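Local coordinates for hemolysin-related protein (Vibrio cholerae serotype O1, PDB 6MLT) that is a secreted, metal-binding protein of the biofilm matrix that probably binds carbohydrate and contributes to biofilm adhesion, at residues A118-I123 with L136-S141; N65-G70 with D95-P100; G409-S414 with Q430-K435; L318-G323 with S345-S350; R571-Y576 with R604-R609. All blocks are in the same frame, centred on the assembly; numbering follows the deposited sequence.

Contact 1. Residues A118-I123 with L136-S141; sequences ALTPYI and LLKSAS
The Tyr122 ring carries CD1 of Leu137 off-centre over one face, 4.2 Å from the ring centroid, a CH-pi contact. At the ring's edge, near its plane, sits the carbonyl carbon of Leu136, and the amide N of Leu137 approaches obliquely beside CD1 of the tyrosine. Leu137 has CG anti to its backbone N (chi1 -175°), and the methyl CD1 beyond it also touches CB of Pro121 at 4.1 Å. Tyr122 and Leu137 form a non-hydrogen-bonded antiparallel pair. The next pair, Ile123 with Leu136, is hydrogen-bonded in both directions, with Ile123 N 2.8 Å from Leu136 O, and its side chains meet on the other side of the sheet.

Beyond the strand, Lys138 extends the ladder: its N donates to Pro121 O at 2.9 Å in a nearly straight bond (169°). Its side chain passes Ile123 obliquely and reaches Thr120. CG lies 3.7 Å from CG1 of Ile123, and NZ donates to Thr120 O at 2.8 Å, tilted 23° from the carbonyl plane. Thr116 OG1 and Ser145 OG also bind NZ, so this buried ammonium group is held by three oxygens. Thr120 OG1 accepts from Tyr122 N, an ST turn just before the strand.

Strands 122-126 and 132-137 are the last two of a four-stranded antiparallel sheet within an FG-GAP-like repeat, consistent with a beta-propeller blade. Tyr169, from strand 167-170 of the following sheet, packs on Ile123, Leu136 and Lys138.

Contact 2. Residues N65-G70 with D95-P100; sequences NKYANG and DARYAP
Arg97 lays its side chain across Tyr67 and Ala68. From CB the chain reaches CG, which lies 3.6 Å from Tyr67 O and meets CD1 at the edge of the Tyr67 ring, near its plane; the two side chains cross at about a right angle. CD stays beside the same ring atom. A bend at chi3 (-73°) places NE within 3.0 Å of Asp95 OD2, where it uses the syn lone pair in a nearly straight bond. NH2 completes a side-on salt bridge to Asp95 OD1 at 2.8 Å. NH1, at the other tip, rests 3.8 Å from CB of Ala68. Over the centre of one guanidinium face stands Ala68 CA, 4.0 Å from Arg97 CZ.

Direct contact between the segments is thus van der Waals, and a water joins their polar groups. It donates to Tyr67 O at 2.6 Å, accepts from Gly70 N and Ala96 N, and donates weakly to Asp95 OD1.

Asp95 OD2 also accepts from Arg97 N at 3.0 Å, closing an Asx turn. Across the contact, Lys66-Asn69 form a type I turn between antiparallel strands 56-63 and 71-76. Residues 95-100 lead from one sheet into the next, as in the crossover between blades of a beta-propeller.

Contact 3. Residues G409-S414 with Q430-K435; sequences GMNVWS and QFLVGK
Asn411 and Gln430 form the polar, tightly paired part of this contact, joined through both backbone and side chain. Asn411 N donates to Gln430 O at 2.8 Å, Gln430 N returns a bond to Asn411 O, and the side chains lie side by side pointing the same way. Asn411 ND2 meets Gln430 OE1 at 3.0 Å in a straight bond (169°). The acceptor lies in the asparagine amide plane, whereas the donor stands above the carbonyl plane of the glutamine; the two amide planes are 61° apart. Gln430 NE2 is bound to Ser297 O, which helps to fix the rotation of the amide. On the same face CD2 of Leu432 rests 3.7 Å from Asn411 ND2, Leu432 CB packs on Gly409 O, and CH2 of Trp413 turns the indole edge to Gln430 OE1 at 3.7 Å, with the oxygen in the ring plane. Between the hydrogen-bonded pairs, CA of Met410 comes within 3.1 Å of Gln430 O, a close CA-H...O contact.

The opposite face, also buried, differs in kind: it has one apolar Met-aromatic pair and no side-chain hydrogen bond between the segments. Met410 and Phe431 run side by side; the bend at chi3 (60°) turns CE to within 3.6 Å of Phe431 CE1. SD is oblique to the ring, 5.0 Å from its centroid.

The pair forms the middle of a four-stranded antiparallel sheet of the beta-prism domain. Strand 295-301 flanks residues 430-435, and strand 309-312 flanks residues 409-414, where the backbones of Val311 and Met410 are hydrogen-bonded.

Contact 4. Residues L318-G323 with S345-S350; sequences LAIRSG and STIDTS
Leu318 and Ile347 form a hydrogen-bonded antiparallel pair in one of the sheets of the beta-prism lectin domain. Leu318 N donates to Ile347 O at 3.0 Å, and Ile347 N returns to Leu318 O. The leucine side chain crosses that of Thr349 at about a right angle, with its CD1 3.7 Å from the methyl CG2. Ala319 follows, facing the other way with Thr346 as a non-hydrogen-bonded pair; here the contact is made by backbone, CA of Ala319 lying 3.5 Å from Ser345 O.

Ile320 turns back to the face of Leu318. Its CG1 is anti to the carbonyl carbon (chi1 -58°), and CD1 beyond it meets CG1 of Ile347 at 3.5 Å. Met373 and Phe375 of strand 370-377 and Val385 of strand 382-386 close over Ile320, so this face of the sheet packs against a second sheet of the prism. The backbone of Ile320 is bonded both ways to Ser345, with Ser345 N 2.8 Å from Ile320 O.

Ser322 pairs through its backbone with Ser343, and a water links its side chain to Ser345. The water donates to Ile320 O at 2.9 Å and is hydrogen-bonded to Ser322 OG and to Ser345 OG, both at 2.8 Å.

Contact 5. Residues R571-Y576 with R604-R609; sequences RIWNQY and RSATIR
Trp573 and Arg604 cross at about a right angle, the indole pointing its six-membered ring at the backbone of residues 604-606. The planes of indole and guanidinium are 45° apart, and the two groups are not stacked. CH2 of the indole lies 3.6 Å from Arg604 O, which sits at the ring edge and in its plane, while the carbonyl carbon of Arg604 is oblique to the ring. Next to it, CZ3 meets Ala606 N, also at the edge, and Ala606 CB at 3.8 Å. At the far side of the indole, NE1 is hydrogen-bonded to Tyr523 OH.

Tyr576 meets the other end of the arginine. Its ring and the guanidinium are inclined at 51°, with NH1 of Arg604 oblique to the ring, 3.8 Å from CD1 of Tyr576. The arginine bends at chi3 (-75°), which places NE, and NH1 beyond it makes a weak hydrogen bond of 3.4 Å to Tyr576 O. This oxygen lies at the guanidinium edge and in its plane. Tyr523 OH binds the same carbonyl, and so connects Trp573 with Tyr576.

Both segments belong to the irregular chain after strand 553-559. They lie against strands 36-38 and 478-481, which belong to different sheets. Arg604 NE bonds to Gln277 O, so backbone carbonyls are among the groups that meet this buried charge. With one weak polar bond between the segments, the join rests largely on van der Waals contact of the indole's six-membered ring.

Contacts 1, 2 and 5 lie in one body and 3 and 4 in the beta-prism, with 1 and 2 on the opposite side of the chain's centre from 3 and 4. Contacts 1 and 2 are neighbours, 15 Å between centres, and touch where Leu119 CD1 packs 3.8 Å from Asn69 O. Contact 5 comes within about 4 Å of contact 2 between nearest atoms. Contacts 3 and 4, 13 Å apart between centres, meet through Met410 SD and Leu318 CD1 at 4.1 Å; the centres of contacts 1 and 3 are about 62 Å apart. In contact 5 the Trp573 side chain is about 11 Å from that of Asp56, a calcium ligand, and the Ser605 side chain about 10 Å from a sodium ion.

Contact 1. Residues A118-I123 with L136-S141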
# COMPACT_ATOMS: atom_id res chain seq x y z
N ALA A 118 21.52 5.94 19.94
CA ALA A 118 22.08 5.06 20.95
C ALA A 118 22.68 5.83 22.11
O ALA A 118 23.07 5.21 23.11
CB ALA A 118 23.14 4.16 20.32
N LEU A 119 22.77 7.16 22.00
CA LEU A 119 23.42 7.99 23.00
C LEU A 119 22.44 8.60 24.00
O LEU A 119 22.89 9.25 24.95
CB LEU A 119 24.20 9.13 22.31
CG LEU A 119 25.09 8.70 21.13
CD1 LEU A 119 25.76 9.92 20.52
CD2 LEU A 119 26.12 7.68 21.57
N THR A 120 21.14 8.43 23.79
CA THR A 120 20.12 8.99 24.67
C THR A 120 19.22 7.89 25.21
O THR A 120 18.97 6.89 24.51
CB THR A 120 19.25 10.03 23.94
OG1 THR A 120 18.21 10.50 24.81
CG2 THR A 120 18.59 9.43 22.72
N PRO A 121 18.71 8.02 26.43
CA PRO A 121 17.72 7.06 26.94
C PRO A 121 16.29 7.35 26.52
O PRO A 121 15.38 6.64 26.96
CB PRO A 121 17.88 7.19 28.46
CG PRO A 121 18.38 8.55 28.69
CD PRO A 121 19.17 8.96 27.48
N TYR A 122 16.07 8.35 25.66
CA TYR A 122 14.73 8.81 25.32
C TYR A 122 14.46 8.71 23.83
O TYR A 122 15.35 8.90 22.99
CB TYR A 122 14.52 10.28 25.75
CG TYR A 122 14.45 10.39 27.25
CD1 TYR A 122 13.31 10.02 27.92
CD2 TYR A 122 15.55 10.81 27.99
CE1 TYR A 122 13.24 10.07 29.29
CE2 TYR A 122 15.50 10.86 29.36
CZ TYR A 122 14.34 10.50 30.01
OH TYR A 122 14.27 10.54 31.38
N ILE A 123 13.21 8.41 23.50
CA ILE A 123 12.66 8.82 22.21
C ILE A 123 12.40 10.32 22.28
O ILE A 123 11.67 10.80 23.16
CB ILE A 123 11.39 8.03 21.88
CG1 ILE A 123 11.75 6.56 21.58
CG2 ILE A 123 10.66 8.63 20.68
CD1 ILE A 123 10.57 5.63 21.60
N LEU A 136 10.08 10.27 25.72
CA LEU A 136 9.55 9.01 26.23
C LEU A 136 10.73 8.10 26.56
O LEU A 136 11.56 7.83 25.69
CB LEU A 136 8.63 8.33 25.22
CG LEU A 136 7.60 9.20 24.50
CD1 LEU A 136 6.89 8.38 23.43
CD2 LEU A 136 6.60 9.80 25.48
N LEU A 137 10.80 7.65 27.81
CA LEU A 137 11.90 6.80 28.24
C LEU A 137 11.84 5.46 27.51
O LEU A 137 10.80 4.79 27.50
CB LEU A 137 11.83 6.58 29.74
CG LEU A 137 12.98 5.81 30.39
CD1 LEU A 137 14.27 6.61 30.33
CD2 LEU A 137 12.64 5.44 31.83
N LYS A 138 12.96 5.05 26.93
CA LYS A 138 12.99 3.85 26.11
C LYS A 138 13.08 2.59 26.96
O LYS A 138 13.53 2.60 28.11
CB LYS A 138 14.18 3.90 25.14
CG LYS A 138 14.03 4.96 24.05
CD LYS A 138 15.16 4.90 23.04
CE LYS A 138 16.49 5.28 23.66
NZ LYS A 138 17.57 5.35 22.63
N SER A 139 12.66 1.48 26.35
CA SER A 139 12.77 0.18 27.00
C SER A 139 14.22 -0.27 27.10
O SER A 139 14.67 -0.69 28.17
CB SER A 139 11.94 -0.85 26.22
OG SER A 139 12.03 -2.13 26.82
N ALA A 140 14.95 -0.21 26.00
CA ALA A 140 16.33 -0.68 25.95
C ALA A 140 17.28 0.51 25.88
O ALA A 140 16.87 1.67 25.79
CB ALA A 140 16.52 -1.61 24.75
N SER A 141 18.57 0.20 25.92
CA SER A 141 19.60 1.22 25.81
C SER A 141 20.59 0.82 24.74
O SER A 141 20.71 -0.35 24.37
CB SER A 141 20.31 1.44 27.16
OG SER A 141 20.60 0.20 27.77

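Contact 2. Residues N65-G70 with D95-P100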
# COMPACT_ATOMS: atom_id res chain seq x y z
N ASN A 65 33.17 9.20 7.97
CA ASN A 65 32.64 7.85 7.96
C ASN A 65 31.96 7.48 9.28
O ASN A 65 31.80 6.30 9.58
CB ASN A 65 33.76 6.85 7.66
CG ASN A 65 34.80 6.78 8.76
OD1 ASN A 65 34.67 7.42 9.81
ND2 ASN A 65 35.83 5.98 8.54
N LYS A 66 31.55 8.48 10.06
CA LYS A 66 31.05 8.25 11.42
C LYS A 66 29.54 8.06 11.46
O LYS A 66 28.86 8.56 12.36
CB LYS A 66 31.47 9.41 12.32
N TYR A 67 28.98 7.31 10.52
CA TYR A 67 27.53 7.19 10.43
C TYR A 67 26.94 6.36 11.56
O TYR A 67 25.71 6.40 11.75
CB TYR A 67 27.12 6.58 9.09
CG TYR A 67 27.78 5.26 8.79
CD1 TYR A 67 27.28 4.07 9.30
CD2 TYR A 67 28.92 5.20 8.00
CE1 TYR A 67 27.89 2.86 9.02
CE2 TYR A 67 29.54 4.00 7.72
CZ TYR A 67 29.02 2.83 8.23
OH TYR A 67 29.64 1.63 7.95
N ALA A 68 27.76 5.62 12.30
CA ALA A 68 27.27 4.77 13.38
C ALA A 68 27.24 5.47 14.73
O ALA A 68 26.78 4.88 15.71
CB ALA A 68 28.13 3.51 13.49
N ASN A 69 27.68 6.73 14.81
CA ASN A 69 27.86 7.41 16.08
C ASN A 69 26.95 8.62 16.25
O ASN A 69 27.24 9.49 17.06
CB ASN A 69 29.32 7.83 16.25
CG ASN A 69 30.29 6.70 15.98
OD1 ASN A 69 30.92 6.63 14.92
ND2 ASN A 69 30.39 5.78 16.93
N GLY A 70 25.86 8.68 15.49
CA GLY A 70 24.89 9.75 15.61
C GLY A 70 25.15 10.90 14.65
O GLY A 70 26.27 11.12 14.19
N ASP A 95 20.18 8.89 15.45
CA ASP A 95 20.97 7.93 14.69
C ASP A 95 20.93 8.30 13.21
O ASP A 95 19.90 8.71 12.68
CB ASP A 95 20.46 6.51 14.89
CG ASP A 95 21.48 5.48 14.45
OD1 ASP A 95 22.41 5.20 15.24
OD2 ASP A 95 21.38 4.99 13.31
N ALA A 96 22.08 8.19 12.56
CA ALA A 96 22.22 8.61 11.17
C ALA A 96 21.88 7.51 10.18
O ALA A 96 21.86 7.78 8.97
CB ALA A 96 23.65 9.11 10.92
N ARG A 97 21.59 6.29 10.64
CA ARG A 97 21.33 5.17 9.75
C ARG A 97 19.85 4.94 9.49
O ARG A 97 19.51 4.26 8.52
CB ARG A 97 21.93 3.88 10.33
CG ARG A 97 23.44 3.94 10.51
CD ARG A 97 23.95 2.83 11.41
NE ARG A 97 23.60 3.08 12.81
CZ ARG A 97 24.08 2.40 13.83
NH1 ARG A 97 24.93 1.40 13.63
NH2 ARG A 97 23.71 2.71 15.07
N TYR A 98 18.97 5.47 10.34
CA TYR A 98 17.53 5.26 10.21
C TYR A 98 16.83 6.60 10.06
O TYR A 98 17.13 7.56 10.79
CB TYR A 98 16.97 4.52 11.43
CG TYR A 98 17.50 3.11 11.60
CD1 TYR A 98 16.85 2.03 11.01
CD2 TYR A 98 18.64 2.86 12.36
CE1 TYR A 98 17.32 0.74 11.17
CE2 TYR A 98 19.12 1.57 12.53
CZ TYR A 98 18.45 0.51 11.93
OH TYR A 98 18.91 -0.77 12.08
N ALA A 99 15.91 6.68 9.12
CA ALA A 99 15.12 7.88 8.97
C ALA A 99 14.25 8.08 10.21
O ALA A 99 13.70 7.10 10.74
CB ALA A 99 14.24 7.82 7.73
N PRO A 100 14.10 9.30 10.70
CA PRO A 100 13.08 9.56 11.72
C PRO A 100 11.68 9.44 11.13
O PRO A 100 11.53 9.10 9.96
CB PRO A 100 13.38 11.00 12.18
CG PRO A 100 14.15 11.61 11.09
CD PRO A 100 14.87 10.51 10.35
O HOH W 1 24.31 6.75 13.92

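Contact 3. Residues G409-S414 with Q430-K435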
# COMPACT_ATOMS: atom_id res chain seq x y z
N GLY A 409 -23.26 -10.19 -13.22
CA GLY A 409 -24.46 -9.44 -12.86
C GLY A 409 -25.63 -9.88 -13.70
O GLY A 409 -25.57 -10.89 -14.41
N MET A 410 -26.72 -9.11 -13.61
CA MET A 410 -27.93 -9.40 -14.37
C MET A 410 -28.61 -8.09 -14.75
O MET A 410 -28.53 -7.10 -14.02
CB MET A 410 -28.91 -10.26 -13.57
CG MET A 410 -28.37 -11.61 -13.10
SD MET A 410 -29.56 -12.51 -12.06
CE MET A 410 -30.94 -12.69 -13.18
N ASN A 411 -29.28 -8.10 -15.90
CA ASN A 411 -30.31 -7.11 -16.18
C ASN A 411 -31.64 -7.67 -15.70
O ASN A 411 -31.93 -8.86 -15.90
CB ASN A 411 -30.37 -6.78 -17.67
CG ASN A 411 -29.17 -5.97 -18.14
OD1 ASN A 411 -28.63 -5.15 -17.41
ND2 ASN A 411 -28.74 -6.22 -19.37
N VAL A 412 -32.43 -6.83 -15.04
CA VAL A 412 -33.65 -7.25 -14.37
C VAL A 412 -34.80 -6.36 -14.83
O VAL A 412 -34.67 -5.13 -14.83
CB VAL A 412 -33.50 -7.19 -12.83
CG1 VAL A 412 -34.76 -7.65 -12.13
CG2 VAL A 412 -32.30 -8.03 -12.39
N TRP A 413 -35.90 -6.98 -15.23
CA TRP A 413 -37.13 -6.28 -15.60
C TRP A 413 -38.19 -6.60 -14.56
O TRP A 413 -38.45 -7.78 -14.29
CB TRP A 413 -37.63 -6.71 -16.98
CG TRP A 413 -36.84 -6.27 -18.18
CD1 TRP A 413 -37.21 -5.32 -19.09
CD2 TRP A 413 -35.58 -6.78 -18.63
NE1 TRP A 413 -36.25 -5.20 -20.07
CE2 TRP A 413 -35.24 -6.09 -19.81
CE3 TRP A 413 -34.71 -7.76 -18.14
CZ2 TRP A 413 -34.06 -6.34 -20.50
CZ3 TRP A 413 -33.55 -8.01 -18.83
CH2 TRP A 413 -33.23 -7.31 -20.00
N SER A 414 -38.83 -5.57 -14.02
CA SER A 414 -39.96 -5.77 -13.10
C SER A 414 -41.03 -4.74 -13.42
O SER A 414 -40.78 -3.53 -13.34
CB SER A 414 -39.52 -5.64 -11.64
OG SER A 414 -40.63 -5.84 -10.77
N GLN A 430 -31.66 -11.33 -17.61
CA GLN A 430 -30.59 -11.50 -18.58
C GLN A 430 -29.29 -11.52 -17.81
O GLN A 430 -29.10 -10.71 -16.90
CB GLN A 430 -30.61 -10.39 -19.63
CG GLN A 430 -29.46 -10.42 -20.62
CD GLN A 430 -29.58 -9.30 -21.65
OE1 GLN A 430 -29.87 -8.15 -21.30
NE2 GLN A 430 -29.37 -9.63 -22.91
N PHE A 431 -28.40 -12.44 -18.16
CA PHE A 431 -27.16 -12.64 -17.42
C PHE A 431 -26.00 -11.95 -18.11
O PHE A 431 -25.85 -12.03 -19.33
CB PHE A 431 -26.88 -14.13 -17.26
CG PHE A 431 -28.01 -14.88 -16.63
CD1 PHE A 431 -28.24 -14.79 -15.26
CD2 PHE A 431 -28.86 -15.64 -17.40
CE1 PHE A 431 -29.30 -15.46 -14.68
CE2 PHE A 431 -29.92 -16.32 -16.82
CZ PHE A 431 -30.14 -16.23 -15.46
N LEU A 432 -25.16 -11.30 -17.30
CA LEU A 432 -23.99 -10.57 -17.76
C LEU A 432 -22.73 -11.30 -17.30
O LEU A 432 -22.61 -11.63 -16.11
CB LEU A 432 -24.00 -9.14 -17.23
CG LEU A 432 -25.32 -8.39 -17.37
CD1 LEU A 432 -25.28 -7.06 -16.63
CD2 LEU A 432 -25.65 -8.18 -18.84
N VAL A 433 -21.80 -11.53 -18.22
CA VAL A 433 -20.61 -12.32 -17.96
C VAL A 433 -19.38 -11.57 -18.46
O VAL A 433 -19.47 -10.63 -19.25
CB VAL A 433 -20.68 -13.72 -18.61
CG1 VAL A 433 -21.88 -14.50 -18.06
CG2 VAL A 433 -20.77 -13.59 -20.13
N GLY A 434 -18.21 -12.03 -18.02
CA GLY A 434 -16.94 -11.45 -18.44
C GLY A 434 -15.79 -12.40 -18.22
O GLY A 434 -15.84 -13.28 -17.36
N LYS A 435 -14.73 -12.20 -19.00
CA LYS A 435 -13.56 -13.07 -18.92
C LYS A 435 -12.84 -12.88 -17.59
O LYS A 435 -12.65 -11.75 -17.12
CB LYS A 435 -12.60 -12.79 -20.08

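Contact 4. Residues L318-G323 with S345-S350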
# COMPACT_ATOMS: atom_id res chain seq x y z
N LEU A 318 -24.88 -11.84 -5.27
CA LEU A 318 -26.16 -11.22 -5.57
C LEU A 318 -27.16 -11.61 -4.49
O LEU A 318 -27.10 -12.71 -3.94
CB LEU A 318 -26.69 -11.66 -6.94
CG LEU A 318 -26.00 -11.08 -8.18
CD1 LEU A 318 -26.50 -11.80 -9.43
CD2 LEU A 318 -26.24 -9.59 -8.30
N ALA A 319 -28.06 -10.69 -4.19
CA ALA A 319 -29.16 -10.94 -3.26
C ALA A 319 -30.43 -11.19 -4.05
O ALA A 319 -30.69 -10.54 -5.06
CB ALA A 319 -29.35 -9.75 -2.32
N ILE A 320 -31.23 -12.15 -3.58
CA ILE A 320 -32.47 -12.53 -4.25
C ILE A 320 -33.55 -12.75 -3.20
O ILE A 320 -33.33 -13.49 -2.24
CB ILE A 320 -32.30 -13.80 -5.10
CG1 ILE A 320 -31.20 -13.60 -6.14
CG2 ILE A 320 -33.64 -14.17 -5.77
CD1 ILE A 320 -30.91 -14.86 -6.97
N ARG A 321 -34.71 -12.13 -3.40
CA ARG A 321 -35.88 -12.43 -2.59
C ARG A 321 -36.84 -13.24 -3.45
O ARG A 321 -37.13 -12.88 -4.59
CB ARG A 321 -36.55 -11.17 -2.04
CG ARG A 321 -36.02 -10.76 -0.66
CD ARG A 321 -36.88 -9.69 0.01
NE ARG A 321 -36.59 -8.34 -0.47
CZ ARG A 321 -37.28 -7.69 -1.41
NH1 ARG A 321 -38.32 -8.26 -1.99
NH2 ARG A 321 -36.92 -6.46 -1.77
N SER A 322 -37.31 -14.36 -2.90
CA SER A 322 -38.14 -15.27 -3.67
C SER A 322 -39.00 -16.08 -2.71
O SER A 322 -38.62 -16.33 -1.57
CB SER A 322 -37.29 -16.19 -4.54
OG SER A 322 -36.49 -17.04 -3.73
N GLY A 323 -40.17 -16.48 -3.21
CA GLY A 323 -41.02 -17.42 -2.51
C GLY A 323 -41.51 -18.46 -3.49
O GLY A 323 -40.74 -19.33 -3.92
N SER A 345 -32.15 -14.75 0.00
CA SER A 345 -31.02 -15.65 -0.14
C SER A 345 -29.93 -14.93 -0.91
O SER A 345 -30.13 -13.82 -1.43
CB SER A 345 -31.42 -16.97 -0.84
OG SER A 345 -31.80 -16.74 -2.18
N THR A 346 -28.75 -15.54 -0.95
CA THR A 346 -27.62 -14.99 -1.68
C THR A 346 -27.07 -16.04 -2.64
O THR A 346 -27.24 -17.25 -2.43
CB THR A 346 -26.51 -14.51 -0.73
OG1 THR A 346 -26.05 -15.60 0.07
CG2 THR A 346 -27.03 -13.41 0.18
N ILE A 347 -26.45 -15.57 -3.71
CA ILE A 347 -25.78 -16.42 -4.68
C ILE A 347 -24.34 -15.95 -4.79
O ILE A 347 -24.08 -14.76 -4.98
CB ILE A 347 -26.46 -16.35 -6.06
CG1 ILE A 347 -27.97 -16.53 -5.94
CG2 ILE A 347 -25.85 -17.39 -6.99
CD1 ILE A 347 -28.40 -17.88 -5.41
N ASP A 348 -23.40 -16.89 -4.66
CA ASP A 348 -21.98 -16.62 -4.91
C ASP A 348 -21.76 -16.69 -6.42
O ASP A 348 -21.61 -17.77 -6.99
CB ASP A 348 -21.10 -17.61 -4.16
CG ASP A 348 -19.63 -17.35 -4.35
OD1 ASP A 348 -19.26 -16.55 -5.24
OD2 ASP A 348 -18.83 -17.94 -3.59
N THR A 349 -21.76 -15.54 -7.08
CA THR A 349 -21.72 -15.51 -8.54
C THR A 349 -20.41 -16.05 -9.10
O THR A 349 -20.39 -16.51 -10.25
CB THR A 349 -21.94 -14.08 -9.03
OG1 THR A 349 -21.00 -13.20 -8.40
CG2 THR A 349 -23.35 -13.62 -8.71
N SER A 350 -19.32 -16.01 -8.33
CA SER A 350 -18.05 -16.52 -8.82
C SER A 350 -18.04 -18.04 -8.96
O SER A 350 -17.14 -18.58 -9.60
CB SER A 350 -16.90 -16.08 -7.90
OG SER A 350 -16.93 -16.73 -6.64
O HOH W 2 -34.49 -16.18 -2.03

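Contact 5. Residues R571-Y576 with R604-R609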
# COMPACT_ATOMS: atom_id res chain seq x y z
N ARG A 571 1.95 14.21 -1.46
CA ARG A 571 2.41 15.44 -0.84
C ARG A 571 3.25 15.20 0.41
O ARG A 571 3.78 16.16 0.98
CB ARG A 571 1.22 16.31 -0.43
CG ARG A 571 0.27 16.71 -1.54
CD ARG A 571 0.87 17.72 -2.49
NE ARG A 571 1.61 18.81 -1.85
CZ ARG A 571 1.07 19.91 -1.33
NH1 ARG A 571 -0.25 20.09 -1.33
NH2 ARG A 571 1.85 20.84 -0.81
N ILE A 572 3.36 13.95 0.86
CA ILE A 572 3.95 13.67 2.17
C ILE A 572 4.58 12.28 2.12
O ILE A 572 4.01 11.35 1.54
CB ILE A 572 2.88 13.78 3.28
CG1 ILE A 572 3.49 13.51 4.65
CG2 ILE A 572 1.71 12.83 3.02
CD1 ILE A 572 2.63 14.02 5.80
N TRP A 573 5.75 12.15 2.73
CA TRP A 573 6.43 10.87 2.88
C TRP A 573 7.02 10.89 4.29
O TRP A 573 8.17 11.29 4.49
CB TRP A 573 7.49 10.67 1.81
CG TRP A 573 8.03 9.27 1.76
CD1 TRP A 573 8.77 8.64 2.71
CD2 TRP A 573 7.86 8.33 0.69
NE1 TRP A 573 9.09 7.37 2.30
CE2 TRP A 573 8.54 7.15 1.06
CE3 TRP A 573 7.20 8.37 -0.55
CZ2 TRP A 573 8.58 6.02 0.24
CZ3 TRP A 573 7.25 7.25 -1.36
CH2 TRP A 573 7.93 6.09 -0.96
N ASN A 574 6.22 10.47 5.26
CA ASN A 574 6.46 10.86 6.64
C ASN A 574 7.24 9.82 7.44
O ASN A 574 7.63 10.11 8.57
CB ASN A 574 5.13 11.14 7.33
CG ASN A 574 4.34 9.89 7.56
OD1 ASN A 574 3.97 9.20 6.61
ND2 ASN A 574 4.09 9.57 8.81
N GLN A 575 7.47 8.63 6.88
CA GLN A 575 8.20 7.59 7.59
C GLN A 575 8.77 6.63 6.56
O GLN A 575 8.39 6.63 5.39
CB GLN A 575 7.29 6.86 8.59
CG GLN A 575 6.12 6.11 7.97
CD GLN A 575 5.19 5.48 8.99
OE1 GLN A 575 5.07 5.97 10.12
NE2 GLN A 575 4.52 4.41 8.60
N TYR A 576 9.71 5.80 7.02
CA TYR A 576 10.38 4.87 6.12
C TYR A 576 9.42 3.81 5.59
O TYR A 576 9.53 3.38 4.43
CB TYR A 576 11.55 4.22 6.86
CG TYR A 576 12.41 3.34 6.02
CD1 TYR A 576 12.12 1.99 5.88
CD2 TYR A 576 13.54 3.84 5.37
CE1 TYR A 576 12.92 1.16 5.12
CE2 TYR A 576 14.35 3.01 4.60
CZ TYR A 576 14.02 1.68 4.48
OH TYR A 576 14.80 0.85 3.72
N ARG A 604 5.67 1.71 -0.19
CA ARG A 604 6.81 2.52 -0.62
C ARG A 604 6.69 2.95 -2.08
O ARG A 604 7.68 3.04 -2.81
CB ARG A 604 8.13 1.79 -0.34
CG ARG A 604 8.63 2.03 1.11
CD ARG A 604 9.85 1.19 1.46
NE ARG A 604 9.50 -0.21 1.70
CZ ARG A 604 9.30 -0.75 2.90
NH1 ARG A 604 9.43 -0.03 4.01
NH2 ARG A 604 8.99 -2.03 2.99
N SER A 605 5.46 3.26 -2.50
CA SER A 605 5.20 3.95 -3.75
C SER A 605 4.69 5.37 -3.48
O SER A 605 3.87 5.58 -2.58
CB SER A 605 4.15 3.21 -4.59
OG SER A 605 3.79 4.01 -5.71
N ALA A 606 5.18 6.32 -4.27
CA ALA A 606 4.72 7.70 -4.20
C ALA A 606 3.49 7.98 -5.04
O ALA A 606 2.96 9.09 -4.99
CB ALA A 606 5.85 8.64 -4.64
N THR A 607 3.02 7.00 -5.82
CA THR A 607 1.97 7.26 -6.80
C THR A 607 0.60 7.28 -6.14
O THR A 607 0.20 6.29 -5.52
CB THR A 607 2.00 6.21 -7.90
OG1 THR A 607 3.29 6.19 -8.52
CG2 THR A 607 0.93 6.51 -8.98
N ILE A 608 -0.12 8.39 -6.28
CA ILE A 608 -1.49 8.46 -5.77
C ILE A 608 -2.38 7.62 -6.68
O ILE A 608 -2.41 7.83 -7.90
CB ILE A 608 -1.98 9.92 -5.71
CG1 ILE A 608 -1.14 10.71 -4.70
CG2 ILE A 608 -3.47 9.97 -5.34
CD1 ILE A 608 -1.46 12.21 -4.67
N ARG A 609 -3.09 6.67 -6.09
CA ARG A 609 -3.96 5.77 -6.83
C ARG A 609 -5.34 5.74 -6.21
O ARG A 609 -5.48 5.69 -4.98
CB ARG A 609 -3.40 4.35 -6.88
CG ARG A 609 -2.33 4.17 -7.92
CD ARG A 609 -1.92 2.71 -8.08
NE ARG A 609 -1.03 2.59 -9.23
CZ ARG A 609 0.29 2.72 -9.18
NH1 ARG A 609 0.89 2.95 -8.02
NH2 ARG A 609 1.00 2.60 -10.29